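Local coordinates for PtLCIB4 H88A mutant (Phaeodactylum tricornutum, PDB 5B5Z), which probably works as a zinc-dependent beta-type carbonic anhydrase, interconverting carbon dioxide and bicarbonate, and is present here as a point mutant, at residues 151-156 with 199-204; 23-28 with 205-210; 85-90 with 218-223; 45-50 with 261-266. All blocks are in the same frame, centred on the assembly; numbering follows the deposited sequence. Where two conformers were deposited one is given.

Contact 1: residues 151-156 with 199-204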
loop_
_atom_site.group_PDB
_atom_site.type_symbol
_atom_site.label_atom_id
_atom_site.label_comp_id
_atom_site.label_asym_id
_atom_site.label_seq_id
_atom_site.Cartn_x
_atom_site.Cartn_y
_atom_site.Cartn_z
ATOM N N GLN A 151 2.730 28.227 3.408
ATOM C CA GLN A 151 3.769 29.128 3.905
ATOM C C GLN A 151 4.535 29.752 2.742
ATOM O O GLN A 151 4.827 30.955 2.749
ATOM C CB GLN A 151 4.711 28.393 4.849
ATOM C CG GLN A 151 4.090 28.153 6.203
ATOM C CD GLN A 151 4.996 27.392 7.138
ATOM O OE1 GLN A 151 6.127 27.060 6.788
ATOM N NE2 GLN A 151 4.501 27.107 8.339
ATOM N N ALA A 152 4.839 28.942 1.737
ATOM C CA ALA A 152 5.499 29.430 0.534
ATOM C C ALA A 152 4.613 30.422 -0.217
ATOM O O ALA A 152 5.097 31.423 -0.750
ATOM C CB ALA A 152 5.875 28.273 -0.364
ATOM N N TYR A 153 3.313 30.145 -0.260
ATOM C CA TYR A 153 2.374 31.046 -0.913
ATOM C C TYR A 153 2.272 32.368 -0.158
ATOM O O TYR A 153 2.301 33.430 -0.770
ATOM C CB TYR A 153 0.988 30.390 -1.044
ATOM C CG TYR A 153 -0.121 31.357 -1.414
ATOM C CD1 TYR A 153 -0.367 31.688 -2.742
ATOM C CD2 TYR A 153 -0.927 31.925 -0.439
ATOM C CE1 TYR A 153 -1.377 32.563 -3.085
ATOM C CE2 TYR A 153 -1.936 32.809 -0.771
ATOM C CZ TYR A 153 -2.155 33.123 -2.093
ATOM O OH TYR A 153 -3.167 34.000 -2.421
ATOM N N GLN A 154 2.162 32.299 1.167
ATOM C CA GLN A 154 1.931 33.491 1.986
ATOM C C GLN A 154 3.138 34.409 1.996
ATOM O O GLN A 154 3.016 35.607 2.266
ATOM C CB GLN A 154 1.554 33.102 3.413
ATOM C CG GLN A 154 0.163 32.494 3.520
ATOM C CD GLN A 154 -0.065 31.764 4.831
ATOM O OE1 GLN A 154 0.783 31.784 5.727
ATOM N NE2 GLN A 154 -1.213 31.104 4.947
ATOM N N ALA A 155 4.307 33.844 1.714
ATOM C CA ALA A 155 5.452 34.653 1.321
ATOM C C ALA A 155 5.271 34.952 -0.161
ATOM O O ALA A 155 6.017 34.443 -0.996
ATOM C CB ALA A 155 6.757 33.926 1.589
ATOM N N THR A 156 4.269 35.781 -0.458
ATOM C CA THR A 156 3.701 35.953 -1.801
ATOM C C THR A 156 4.695 35.833 -2.949
ATOM O O THR A 156 4.858 34.745 -3.514
ATOM C CB THR A 156 2.988 37.308 -1.916
ATOM O OG1 THR A 156 3.949 38.369 -1.852
ATOM C CG2 THR A 156 1.970 37.469 -0.796
ATOM N N LEU A 199 -6.262 26.963 0.391
ATOM C CA LEU A 199 -5.934 26.489 1.724
ATOM C C LEU A 199 -5.608 27.626 2.687
ATOM O O LEU A 199 -5.989 27.589 3.857
ATOM C CB LEU A 199 -4.762 25.516 1.651
ATOM C CG LEU A 199 -5.035 24.219 0.894
ATOM C CD1 LEU A 199 -3.741 23.429 0.770
ATOM C CD2 LEU A 199 -6.132 23.393 1.567
ATOM N N SER A 200 -4.911 28.643 2.197
ATOM C CA SER A 200 -4.562 29.757 3.063
ATOM C C SER A 200 -5.794 30.607 3.400
ATOM O O SER A 200 -5.868 31.171 4.486
ATOM C CB SER A 200 -3.468 30.611 2.429
ATOM O OG SER A 200 -3.740 30.856 1.066
ATOM N N GLU A 201 -6.773 30.651 2.497
ATOM C CA GLU A 201 -7.983 31.452 2.710
ATOM C C GLU A 201 -9.064 30.712 3.503
ATOM O O GLU A 201 -10.040 31.312 3.953
ATOM C CB GLU A 201 -8.555 31.900 1.365
ATOM C CG GLU A 201 -7.668 32.909 0.644
ATOM C CD GLU A 201 -8.073 33.121 -0.798
ATOM O OE1 GLU A 201 -9.128 32.585 -1.203
ATOM O OE2 GLU A 201 -7.330 33.807 -1.532
ATOM N N ALA A 202 -8.882 29.408 3.686
ATOM C CA ALA A 202 -9.915 28.572 4.293
ATOM C C ALA A 202 -10.263 28.964 5.723
ATOM O O ALA A 202 -9.385 29.277 6.520
ATOM C CB ALA A 202 -9.481 27.114 4.251
ATOM N N GLU A 203 -11.552 28.921 6.050
ATOM C CA GLU A 203 -12.033 29.206 7.401
ATOM C C GLU A 203 -11.457 28.191 8.360
ATOM O O GLU A 203 -10.984 28.523 9.443
ATOM C CB GLU A 203 -13.566 29.168 7.466
ATOM C CG GLU A 203 -14.173 29.725 8.758
ATOM C CD GLU A 203 -14.211 28.737 9.916
ATOM O OE1 GLU A 203 -14.413 27.526 9.686
ATOM O OE2 GLU A 203 -14.043 29.185 11.074
ATOM N N ASP A 204 -11.522 26.929 7.945
ATOM C CA ASP A 204 -10.919 25.834 8.694
ATOM C C ASP A 204 -10.176 24.967 7.693
ATOM O O ASP A 204 -10.777 24.165 6.983
ATOM C CB ASP A 204 -11.956 25.012 9.459
ATOM C CG ASP A 204 -11.328 23.834 10.232
ATOM O OD1 ASP A 204 -10.080 23.693 10.245
ATOM O OD2 ASP A 204 -12.085 23.044 10.834
#
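With chi1 at 167° the Tyr153 ring points away from its backbone N, toward helix 196-201, and lies against Ser200, while Gln154 keeps its CG beside the backbone N and runs extended from there, carrying its amide to the same serine. The hydroxyl meets one side of the tyrosine ring at an oblique angle, 3.2 Å from Ser200 OG to Tyr153 CE2 and 3.4 Å from Ser200 OG to Tyr153 CD2. Both the Ala196 and the Ala197 carbonyl, one turn back, lie within hydrogen-bonding range of the hydroxyl, so its single proton is shared or alternates between them and is directed into the helix, which leaves the ring as a van der Waals neighbour. The contact joins the C-terminal end of helix 140-154 to the last turn of the short helix 196-201 at the protein surface, and the tyrosine ring also rests on Ala196 and Ala197. A small serine suits this place, because it lets two larger side chains close in. Gln154 NE2 approaches Ser200 CB to 3.4 Å as plain packing, and the amide remains exposed. Farther out, Tyr153 OH and Glu201 OE2 come no nearer than 4.3 Å.

Contact 2: residues 23-28 with 205-210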
loop_
_atom_site.group_PDB
_atom_site.type_symbol
_atom_site.label_atom_id
_atom_site.label_comp_id
_atom_site.label_asym_id
_atom_site.label_seq_id
_atom_site.Cartn_x
_atom_site.Cartn_y
_atom_site.Cartn_z
ATOM N N LYS A 23 -22.282 18.077 9.590
ATOM C CA LYS A 23 -22.257 19.523 9.388
ATOM C C LYS A 23 -21.459 19.867 8.135
ATOM O O LYS A 23 -21.886 20.669 7.303
ATOM C CB LYS A 23 -21.650 20.227 10.612
ATOM C CG LYS A 23 -22.429 21.405 11.151
ATOM C CD LYS A 23 -21.593 22.194 12.157
ATOM C CE LYS A 23 -21.907 23.696 12.048
ATOM N NZ LYS A 23 -21.362 24.433 13.211
ATOM N N ALA A 24 -20.308 19.217 7.970
ATOM C CA ALA A 24 -19.415 19.557 6.873
ATOM C C ALA A 24 -19.702 18.703 5.638
ATOM O O ALA A 24 -19.517 19.151 4.506
ATOM C CB ALA A 24 -17.956 19.395 7.304
ATOM N N PHE A 25 -20.143 17.472 5.883
ATOM C CA PHE A 25 -20.386 16.485 4.831
ATOM C C PHE A 25 -21.752 15.819 5.018
ATOM O O PHE A 25 -21.845 14.720 5.538
ATOM C CB PHE A 25 -19.260 15.428 4.831
ATOM C CG PHE A 25 -17.880 16.024 4.705
ATOM C CD1 PHE A 25 -17.431 16.485 3.481
ATOM C CD2 PHE A 25 -17.057 16.154 5.812
ATOM C CE1 PHE A 25 -16.188 17.062 3.354
ATOM C CE2 PHE A 25 -15.799 16.730 5.694
ATOM C CZ PHE A 25 -15.364 17.178 4.457
ATOM N N PRO A 26 -22.832 16.510 4.611
ATOM C CA PRO A 26 -24.202 16.056 4.874
ATOM C C PRO A 26 -24.496 14.700 4.276
ATOM O O PRO A 26 -25.355 13.984 4.792
ATOM C CB PRO A 26 -25.070 17.110 4.181
ATOM C CG PRO A 26 -24.218 18.252 4.010
ATOM C CD PRO A 26 -22.797 17.845 3.999
ATOM N N ASP A 27 -23.795 14.371 3.192
ATOM C CA ASP A 27 -24.087 13.160 2.434
ATOM C C ASP A 27 -23.184 11.994 2.823
ATOM O O ASP A 27 -23.229 10.960 2.172
ATOM C CB ASP A 27 -23.976 13.434 0.924
ATOM C CG ASP A 27 -22.638 14.050 0.515
ATOM O OD1 ASP A 27 -21.959 14.684 1.352
ATOM O OD2 ASP A 27 -22.286 13.954 -0.683
ATOM N N ALA A 28 -22.388 12.153 3.878
ATOM C CA ALA A 28 -21.472 11.077 4.293
ATOM C C ALA A 28 -22.206 9.773 4.607
ATOM O O ALA A 28 -23.281 9.786 5.202
ATOM C CB ALA A 28 -20.660 11.511 5.487
ATOM N N VAL A 205 -8.867 25.141 7.636
ATOM C CA VAL A 205 -8.074 24.478 6.621
ATOM C C VAL A 205 -8.107 22.960 6.809
ATOM O O VAL A 205 -7.932 22.227 5.843
ATOM C CB VAL A 205 -6.621 24.999 6.638
ATOM C CG1 VAL A 205 -5.936 24.622 7.946
ATOM C CG2 VAL A 205 -5.840 24.497 5.430
ATOM N N MET A 206 -8.362 22.489 8.026
ATOM C CA MET A 206 -8.368 21.043 8.258
ATOM C C MET A 206 -9.582 20.368 7.638
ATOM O O MET A 206 -9.556 19.165 7.352
ATOM C CB MET A 206 -8.301 20.738 9.753
ATOM C CG MET A 206 -6.941 21.067 10.364
ATOM S SD MET A 206 -5.597 20.155 9.569
ATOM C CE MET A 206 -4.766 21.414 8.644
ATOM N N VAL A 207 -10.655 21.123 7.428
ATOM C CA VAL A 207 -11.849 20.543 6.821
ATOM C C VAL A 207 -11.820 20.776 5.312
ATOM O O VAL A 207 -12.426 20.035 4.553
ATOM C CB VAL A 207 -13.155 21.109 7.461
ATOM C CG1 VAL A 207 -13.464 22.528 6.968
ATOM C CG2 VAL A 207 -14.332 20.183 7.196
ATOM N N THR A 208 -11.081 21.791 4.873
ATOM C CA THR A 208 -10.948 22.076 3.455
ATOM C C THR A 208 -9.888 21.184 2.792
ATOM O O THR A 208 -10.048 20.760 1.643
ATOM C CB THR A 208 -10.604 23.567 3.245
ATOM O OG1 THR A 208 -11.705 24.337 3.732
ATOM C CG2 THR A 208 -10.376 23.875 1.773
ATOM N N LEU A 209 -8.814 20.904 3.531
ATOM C CA LEU A 209 -7.677 20.154 2.992
ATOM C C LEU A 209 -8.049 18.807 2.338
ATOM O O LEU A 209 -7.613 18.572 1.220
ATOM C CB LEU A 209 -6.625 19.938 4.090
ATOM C CG LEU A 209 -5.395 19.102 3.716
ATOM C CD1 LEU A 209 -4.615 19.668 2.547
ATOM C CD2 LEU A 209 -4.520 18.963 4.956
ATOM N N PRO A 210 -8.848 17.939 3.011
ATOM C CA PRO A 210 -9.181 16.670 2.322
ATOM C C PRO A 210 -9.962 16.852 1.027
ATOM O O PRO A 210 -9.901 15.998 0.132
ATOM C CB PRO A 210 -10.030 15.916 3.349
ATOM C CG PRO A 210 -10.516 17.002 4.319
ATOM C CD PRO A 210 -9.356 17.946 4.395
#
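Two helix ends meet here: helix 16-24 stops at Ala24, and its exit packs against the first turns of the long helix 205-228. The backbones are nearest at Ala24 and Val207, whose CA atoms are 7.6 Å apart. Val207 does the reaching. Its CG2 branch is set opposite the backbone N, with CG1 at chi1 76°, and this single methyl serves both partners. Val207 CG2 touches Ala24 CB at 3.7 Å and Phe25 CE2 at 4.0 Å. The methyl meets the phenyl ring obliquely, and the two side chains run past each other in opposite directions. Alanine suits the end of the helix because its short side chain lets the valine come close. Phe25, the first residue to leave helical geometry, instead sends its ring inward. It also begins a type I beta turn, closed by Ala28 N bonding to Phe25 O at 3.1 Å, that leads the chain toward the sheet. The Phe25 ring reaches Val257, Ile244 and Ile246 of the sheet, and it meets the Trp124 ring with the planes nearly perpendicular; Trp124 lies against Ala24 and Val207 as well. With no hydrogen bond or charge passing between the two segments, their direct contact rests on dispersion and on the burial of carbon surface, so it depends on closeness of fit more than on any directional bond.

Contact 3: residues 85-90 with 218-223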
loop_
_atom_site.group_PDB
_atom_site.type_symbol
_atom_site.label_atom_id
_atom_site.label_comp_id
_atom_site.label_asym_id
_atom_site.label_seq_id
_atom_site.Cartn_x
_atom_site.Cartn_y
_atom_site.Cartn_z
ATOM N N ALA A 85 -0.908 10.219 1.471
ATOM C CA ALA A 85 -2.119 11.017 1.234
ATOM C C ALA A 85 -3.147 10.353 0.316
ATOM O O ALA A 85 -4.190 10.936 0.043
ATOM C CB ALA A 85 -1.751 12.384 0.698
ATOM N N GLY A 86 -2.863 9.133 -0.146
ATOM C CA GLY A 86 -3.787 8.393 -0.997
ATOM C C GLY A 86 -3.644 8.599 -2.501
ATOM O O GLY A 86 -4.434 8.064 -3.277
ATOM N N PHE A 87 -2.646 9.369 -2.929
ATOM C CA PHE A 87 -2.375 9.506 -4.364
ATOM C C PHE A 87 -1.972 8.183 -4.997
ATOM O O PHE A 87 -1.316 7.382 -4.356
ATOM C CB PHE A 87 -1.288 10.548 -4.601
ATOM C CG PHE A 87 -1.760 11.951 -4.370
ATOM C CD1 PHE A 87 -2.387 12.660 -5.384
ATOM C CD2 PHE A 87 -1.603 12.547 -3.135
ATOM C CE1 PHE A 87 -2.835 13.958 -5.160
ATOM C CE2 PHE A 87 -2.050 13.840 -2.906
ATOM C CZ PHE A 87 -2.664 14.545 -3.926
ATOM N N PRO A 88 -2.373 7.958 -6.266
ATOM C CA PRO A 88 -2.104 6.701 -6.980
ATOM C C PRO A 88 -0.659 6.592 -7.464
ATOM O O PRO A 88 -0.388 6.573 -8.657
ATOM C CB PRO A 88 -3.093 6.752 -8.157
ATOM C CG PRO A 88 -3.273 8.229 -8.424
ATOM C CD PRO A 88 -3.261 8.851 -7.035
ATOM N N PHE A 89 0.263 6.483 -6.518
ATOM C CA PHE A 89 1.676 6.467 -6.828
ATOM C C PHE A 89 2.109 5.230 -7.621
ATOM O O PHE A 89 3.164 5.252 -8.232
ATOM C CB PHE A 89 2.484 6.598 -5.540
ATOM C CG PHE A 89 2.477 7.991 -4.987
ATOM C CD1 PHE A 89 3.056 9.019 -5.706
ATOM C CD2 PHE A 89 1.871 8.281 -3.781
ATOM C CE1 PHE A 89 3.061 10.312 -5.217
ATOM C CE2 PHE A 89 1.874 9.576 -3.289
ATOM C CZ PHE A 89 2.463 10.590 -4.010
ATOM N N GLY A 90 1.298 4.171 -7.627
ATOM C CA GLY A 90 1.591 3.010 -8.455
ATOM C C GLY A 90 1.650 3.398 -9.924
ATOM O O GLY A 90 2.346 2.764 -10.718
ATOM N N GLN A 218 -8.405 13.148 -7.997
ATOM C CA GLN A 218 -9.365 12.801 -9.032
ATOM C C GLN A 218 -8.761 13.100 -10.408
ATOM O O GLN A 218 -8.930 12.326 -11.355
ATOM C CB GLN A 218 -10.690 13.552 -8.810
ATOM C CG GLN A 218 -11.701 13.378 -9.941
ATOM C CD GLN A 218 -11.530 14.441 -11.013
ATOM O OE1 GLN A 218 -11.446 15.625 -10.710
ATOM N NE2 GLN A 218 -11.454 14.015 -12.265
ATOM N N LYS A 219 -8.033 14.206 -10.506
ATOM C CA LYS A 219 -7.367 14.547 -11.763
ATOM C C LYS A 219 -6.306 13.520 -12.160
ATOM O O LYS A 219 -6.198 13.141 -13.334
ATOM C CB LYS A 219 -6.724 15.939 -11.658
ATOM C CG LYS A 219 -7.717 17.065 -11.511
ATOM C CD LYS A 219 -7.006 18.421 -11.475
ATOM C CE LYS A 219 -7.892 19.517 -10.922
ATOM N NZ LYS A 219 -7.060 20.684 -10.491
ATOM N N LEU A 220 -5.510 13.076 -11.188
ATOM C CA LEU A 220 -4.451 12.116 -11.477
ATOM C C LEU A 220 -5.025 10.742 -11.816
ATOM O O LEU A 220 -4.552 10.072 -12.742
ATOM C CB LEU A 220 -3.478 12.023 -10.293
ATOM C CG LEU A 220 -2.266 11.106 -10.454
ATOM C CD1 LEU A 220 -1.458 11.491 -11.674
ATOM C CD2 LEU A 220 -1.359 11.152 -9.212
ATOM N N VAL A 221 -6.039 10.319 -11.066
ATOM C CA VAL A 221 -6.695 9.037 -11.355
ATOM C C VAL A 221 -7.289 9.048 -12.766
ATOM O O VAL A 221 -7.097 8.105 -13.544
ATOM C CB VAL A 221 -7.782 8.726 -10.314
ATOM C CG1 VAL A 221 -8.640 7.515 -10.758
ATOM C CG2 VAL A 221 -7.115 8.474 -8.969
ATOM N N THR A 222 -7.982 10.129 -13.100
ATOM C CA THR A 222 -8.539 10.268 -14.444
ATOM C C THR A 222 -7.441 10.180 -15.513
ATOM O O THR A 222 -7.602 9.487 -16.513
ATOM C CB THR A 222 -9.301 11.584 -14.589
ATOM O OG1 THR A 222 -10.454 11.549 -13.740
ATOM C CG2 THR A 222 -9.738 11.797 -16.052
ATOM N N ARG A 223 -6.315 10.858 -15.290
ATOM C CA ARG A 223 -5.203 10.786 -16.234
ATOM C C ARG A 223 -4.674 9.356 -16.400
ATOM O O ARG A 223 -4.421 8.903 -17.517
ATOM C CB ARG A 223 -4.066 11.720 -15.797
ATOM C CG ARG A 223 -2.864 11.699 -16.753
ATOM C CD ARG A 223 -1.866 12.798 -16.424
ATOM N NE ARG A 223 -2.413 14.118 -16.723
ATOM C CZ ARG A 223 -1.838 15.257 -16.355
ATOM N NH1 ARG A 223 -0.704 15.229 -15.663
ATOM N NH2 ARG A 223 -2.391 16.418 -16.674
#
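Gln218 O takes two donors from Thr222, one turn on in helix 205-228. The hydroxyl OG1 of Thr222 donates at 2.9 Å to Gln218 O, and the backbone N of Thr222 lies 3.0 Å from the same oxygen. They arrive from opposite faces of the carbonyl plane, with OG1 tilted 31° from it. Thr222 thus has its hydroxyl tied to its own helix, while Leu220 and Val221 present carbon to residues 85-90. On the loop side Pro88 makes most of the contact. Pro88 CG comes 3.6 Å from Leu220 CD2, and Pro88 CD follows at 3.7 Å from that same methyl, the proline ring crossing the leucine at a slant. The same Pro88 CG also touches Val221 CG2 at 3.9 Å, a branch held beside the valine's backbone N. With CG turned away from the leucine's backbone N (chi1 -177°), Leu220 CD2 extends far enough to brush Phe87 CD1 at 4.2 Å too. The rigid ring of Pro88 fits a sharp bend: the residue centres an inverse gamma turn in which Phe89 N bonds to Phe87 O at 2.8 Å. Just before it, Gly86 has a positive phi that would jam a side chain against the preceding carbonyl. The loop runs close to the metal centre, the Phe87 side chain lying about 9 Å from the zinc held by Cys59, His115 and Cys139, and Leu181 of the second subunit packs on Leu220. Because the side chains that meet between loop and helix are all hydrocarbon, burial and shape rather than directional bonds hold them together.

Contact 4: residues 45-50 with 261-266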
loop_
_atom_site.group_PDB
_atom_site.type_symbol
_atom_site.label_atom_id
_atom_site.label_comp_id
_atom_site.label_asym_id
_atom_site.label_seq_id
_atom_site.Cartn_x
_atom_site.Cartn_y
_atom_site.Cartn_z
ATOM N N PHE A 45 -24.834 -4.723 -12.645
ATOM C CA PHE A 45 -24.002 -4.593 -13.832
ATOM C C PHE A 45 -22.983 -5.723 -13.916
ATOM O O PHE A 45 -21.973 -5.614 -14.612
ATOM C CB PHE A 45 -23.311 -3.222 -13.846
ATOM C CG PHE A 45 -24.270 -2.073 -13.994
ATOM C CD1 PHE A 45 -24.971 -1.596 -12.901
ATOM C CD2 PHE A 45 -24.501 -1.496 -15.236
ATOM C CE1 PHE A 45 -25.874 -0.561 -13.024
ATOM C CE2 PHE A 45 -25.403 -0.450 -15.370
ATOM C CZ PHE A 45 -26.096 0.018 -14.261
ATOM N N GLY A 46 -23.254 -6.812 -13.206
ATOM C CA GLY A 46 -22.502 -8.041 -13.384
ATOM C C GLY A 46 -21.214 -8.149 -12.594
ATOM O O GLY A 46 -20.403 -9.038 -12.850
ATOM N N TYR A 47 -21.020 -7.248 -11.632
ATOM C CA TYR A 47 -19.864 -7.312 -10.749
ATOM C C TYR A 47 -20.150 -8.261 -9.602
ATOM O O TYR A 47 -20.985 -7.979 -8.763
ATOM C CB TYR A 47 -19.513 -5.921 -10.188
ATOM C CG TYR A 47 -18.953 -4.954 -11.210
ATOM C CD1 TYR A 47 -19.750 -4.464 -12.229
ATOM C CD2 TYR A 47 -17.627 -4.520 -11.143
ATOM C CE1 TYR A 47 -19.260 -3.586 -13.168
ATOM C CE2 TYR A 47 -17.120 -3.632 -12.090
ATOM C CZ TYR A 47 -17.951 -3.172 -13.096
ATOM O OH TYR A 47 -17.502 -2.293 -14.051
ATOM N N HIS A 48 -19.459 -9.390 -9.566
ATOM C CA HIS A 48 -19.597 -10.321 -8.454
ATOM C C HIS A 48 -18.219 -10.633 -7.929
ATOM O O HIS A 48 -17.238 -10.081 -8.417
ATOM C CB HIS A 48 -20.325 -11.590 -8.899
ATOM C CG HIS A 48 -21.580 -11.304 -9.653
ATOM N ND1 HIS A 48 -22.702 -10.772 -9.056
ATOM C CD2 HIS A 48 -21.873 -11.423 -10.968
ATOM C CE1 HIS A 48 -23.637 -10.589 -9.970
ATOM N NE2 HIS A 48 -23.161 -10.983 -11.137
ATOM N N LYS A 49 -18.136 -11.518 -6.947
ATOM C CA LYS A 49 -16.856 -11.828 -6.335
ATOM C C LYS A 49 -15.919 -12.552 -7.303
ATOM O O LYS A 49 -14.728 -12.245 -7.370
ATOM C CB LYS A 49 -17.067 -12.661 -5.071
ATOM C CG LYS A 49 -18.154 -12.122 -4.157
ATOM C CD LYS A 49 -18.391 -13.053 -2.972
ATOM C CE LYS A 49 -19.225 -12.391 -1.887
ATOM N NZ LYS A 49 -19.416 -13.316 -0.732
ATOM N N TYR A 50 -16.446 -13.494 -8.076
ATOM C CA TYR A 50 -15.564 -14.331 -8.883
ATOM C C TYR A 50 -14.892 -13.561 -10.016
ATOM O O TYR A 50 -13.812 -13.941 -10.460
ATOM C CB TYR A 50 -16.323 -15.537 -9.456
ATOM C CG TYR A 50 -17.116 -15.275 -10.718
ATOM C CD1 TYR A 50 -18.347 -14.635 -10.671
ATOM C CD2 TYR A 50 -16.640 -15.687 -11.959
ATOM C CE1 TYR A 50 -19.071 -14.397 -11.829
ATOM C CE2 TYR A 50 -17.355 -15.451 -13.117
ATOM C CZ TYR A 50 -18.576 -14.814 -13.044
ATOM O OH TYR A 50 -19.302 -14.578 -14.191
ATOM N N PHE A 261 -18.829 8.089 -8.567
ATOM C CA PHE A 261 -19.228 6.684 -8.610
ATOM C C PHE A 261 -19.717 6.422 -10.025
ATOM O O PHE A 261 -20.797 6.866 -10.404
ATOM C CB PHE A 261 -20.308 6.382 -7.579
ATOM C CG PHE A 261 -20.706 4.934 -7.523
ATOM C CD1 PHE A 261 -19.865 3.943 -8.004
ATOM C CD2 PHE A 261 -21.926 4.571 -6.980
ATOM C CE1 PHE A 261 -20.246 2.613 -7.946
ATOM C CE2 PHE A 261 -22.314 3.239 -6.921
ATOM C CZ PHE A 261 -21.468 2.263 -7.393
ATOM N N CYS A 262 -18.897 5.736 -10.811
ATOM C CA CYS A 262 -19.181 5.584 -12.232
ATOM C C CYS A 262 -18.504 4.353 -12.807
ATOM O O CYS A 262 -17.693 3.705 -12.141
ATOM C CB CYS A 262 -18.740 6.844 -12.997
ATOM S SG CYS A 262 -16.941 7.108 -13.065
ATOM N N ILE A 263 -18.851 4.036 -14.050
ATOM C CA ILE A 263 -18.273 2.909 -14.754
ATOM C C ILE A 263 -17.736 3.370 -16.102
ATOM O O ILE A 263 -18.395 4.124 -16.817
ATOM C CB ILE A 263 -19.299 1.783 -14.969
ATOM C CG1 ILE A 263 -19.852 1.285 -13.632
ATOM C CG2 ILE A 263 -18.655 0.633 -15.714
ATOM C CD1 ILE A 263 -20.946 0.232 -13.793
ATOM N N ARG A 264 -16.525 2.934 -16.425
ATOM C CA ARG A 264 -15.899 3.225 -17.709
ATOM C C ARG A 264 -15.701 1.930 -18.489
ATOM O O ARG A 264 -15.519 0.874 -17.891
ATOM C CB ARG A 264 -14.557 3.930 -17.506
ATOM C CG ARG A 264 -14.661 5.283 -16.815
ATOM C CD ARG A 264 -13.289 5.745 -16.315
ATOM N NE ARG A 264 -12.283 5.694 -17.373
ATOM C CZ ARG A 264 -11.622 6.751 -17.842
ATOM N NH1 ARG A 264 -11.836 7.956 -17.334
ATOM N NH2 ARG A 264 -10.729 6.597 -18.809
ATOM N N ASP A 265 -15.731 2.004 -19.819
ATOM C CA ASP A 265 -15.490 0.811 -20.634
ATOM C C ASP A 265 -14.022 0.704 -21.034
ATOM O O ASP A 265 -13.210 1.554 -20.669
ATOM C CB ASP A 265 -16.393 0.797 -21.880
ATOM C CG ASP A 265 -16.170 1.991 -22.801
ATOM O OD1 ASP A 265 -15.180 2.734 -22.633
ATOM O OD2 ASP A 265 -17.006 2.187 -23.708
ATOM N N SER A 266 -13.692 -0.340 -21.793
ATOM C CA SER A 266 -12.303 -0.625 -22.153
ATOM C C SER A 266 -11.715 0.432 -23.085
ATOM O O SER A 266 -10.503 0.466 -23.299
ATOM C CB SER A 266 -12.191 -2.014 -22.800
ATOM O OG SER A 266 -12.883 -2.070 -24.036
#
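A Schellman motif ends helix 31-43, and the loop that follows it packs onto strand 255-264 of the central sheet. Gly46, with positive phi, is the C-prime residue of the motif, a position where glycine's lack of a side chain is an advantage; its neighbours Phe45 and Tyr47 both face Ile263. CD1 of the isoleucine meets both rings, while CG2 goes to the tyrosine hydroxyl. Ile263 CD1 lies over one face of the Phe45 ring, 4.0 Å from Phe45 CG, and also passes obliquely by the tyrosine, 4.2 Å from Tyr47 CE1. Ile263 CG2, set opposite the backbone N, meets Tyr47 OH at 3.6 Å, the two side chains coming from opposite directions. That hydroxyl has its polar partner in Gln237 OE1, so tyrosine can bury its ring and still satisfy the oxygen at its end. The ring of Phe274 also meets that of Phe45, with planes about 60° apart, and Leu42 of the helix touches both Tyr47 and Ile263. A branched aliphatic residue suits the strand position, since its two arms let one residue pack beside both rings. With no hydrogen bond between the segments, the packing is chiefly hydrophobic, the methyl over the phenylalanine face probably adding a weak CH-pi attraction.

Helix 205-228 supplies one side of both contact 2 and contact 3, whose centres are 20 Å apart. Contact 1 adjoins contact 2, with Leu199 packing on Val205 and Leu209, because helix 196-201 directly precedes the long helix. Contact 4 stands on the other side of the chain's centre, about 40 Å from contact 1 between centres, and uses strand 255-264. Along the chain, contact 1 is nested within the loops closed by the other three, contact 3 lies inside contact 4, and contact 2 crosses both 3 and 4. Early and late parts of the chain are thereby brought together around one compact sheet-and-helix body, with contact 3 nearest its middle and close to the zinc site; contacts 3 and 4 both touch the second subunit.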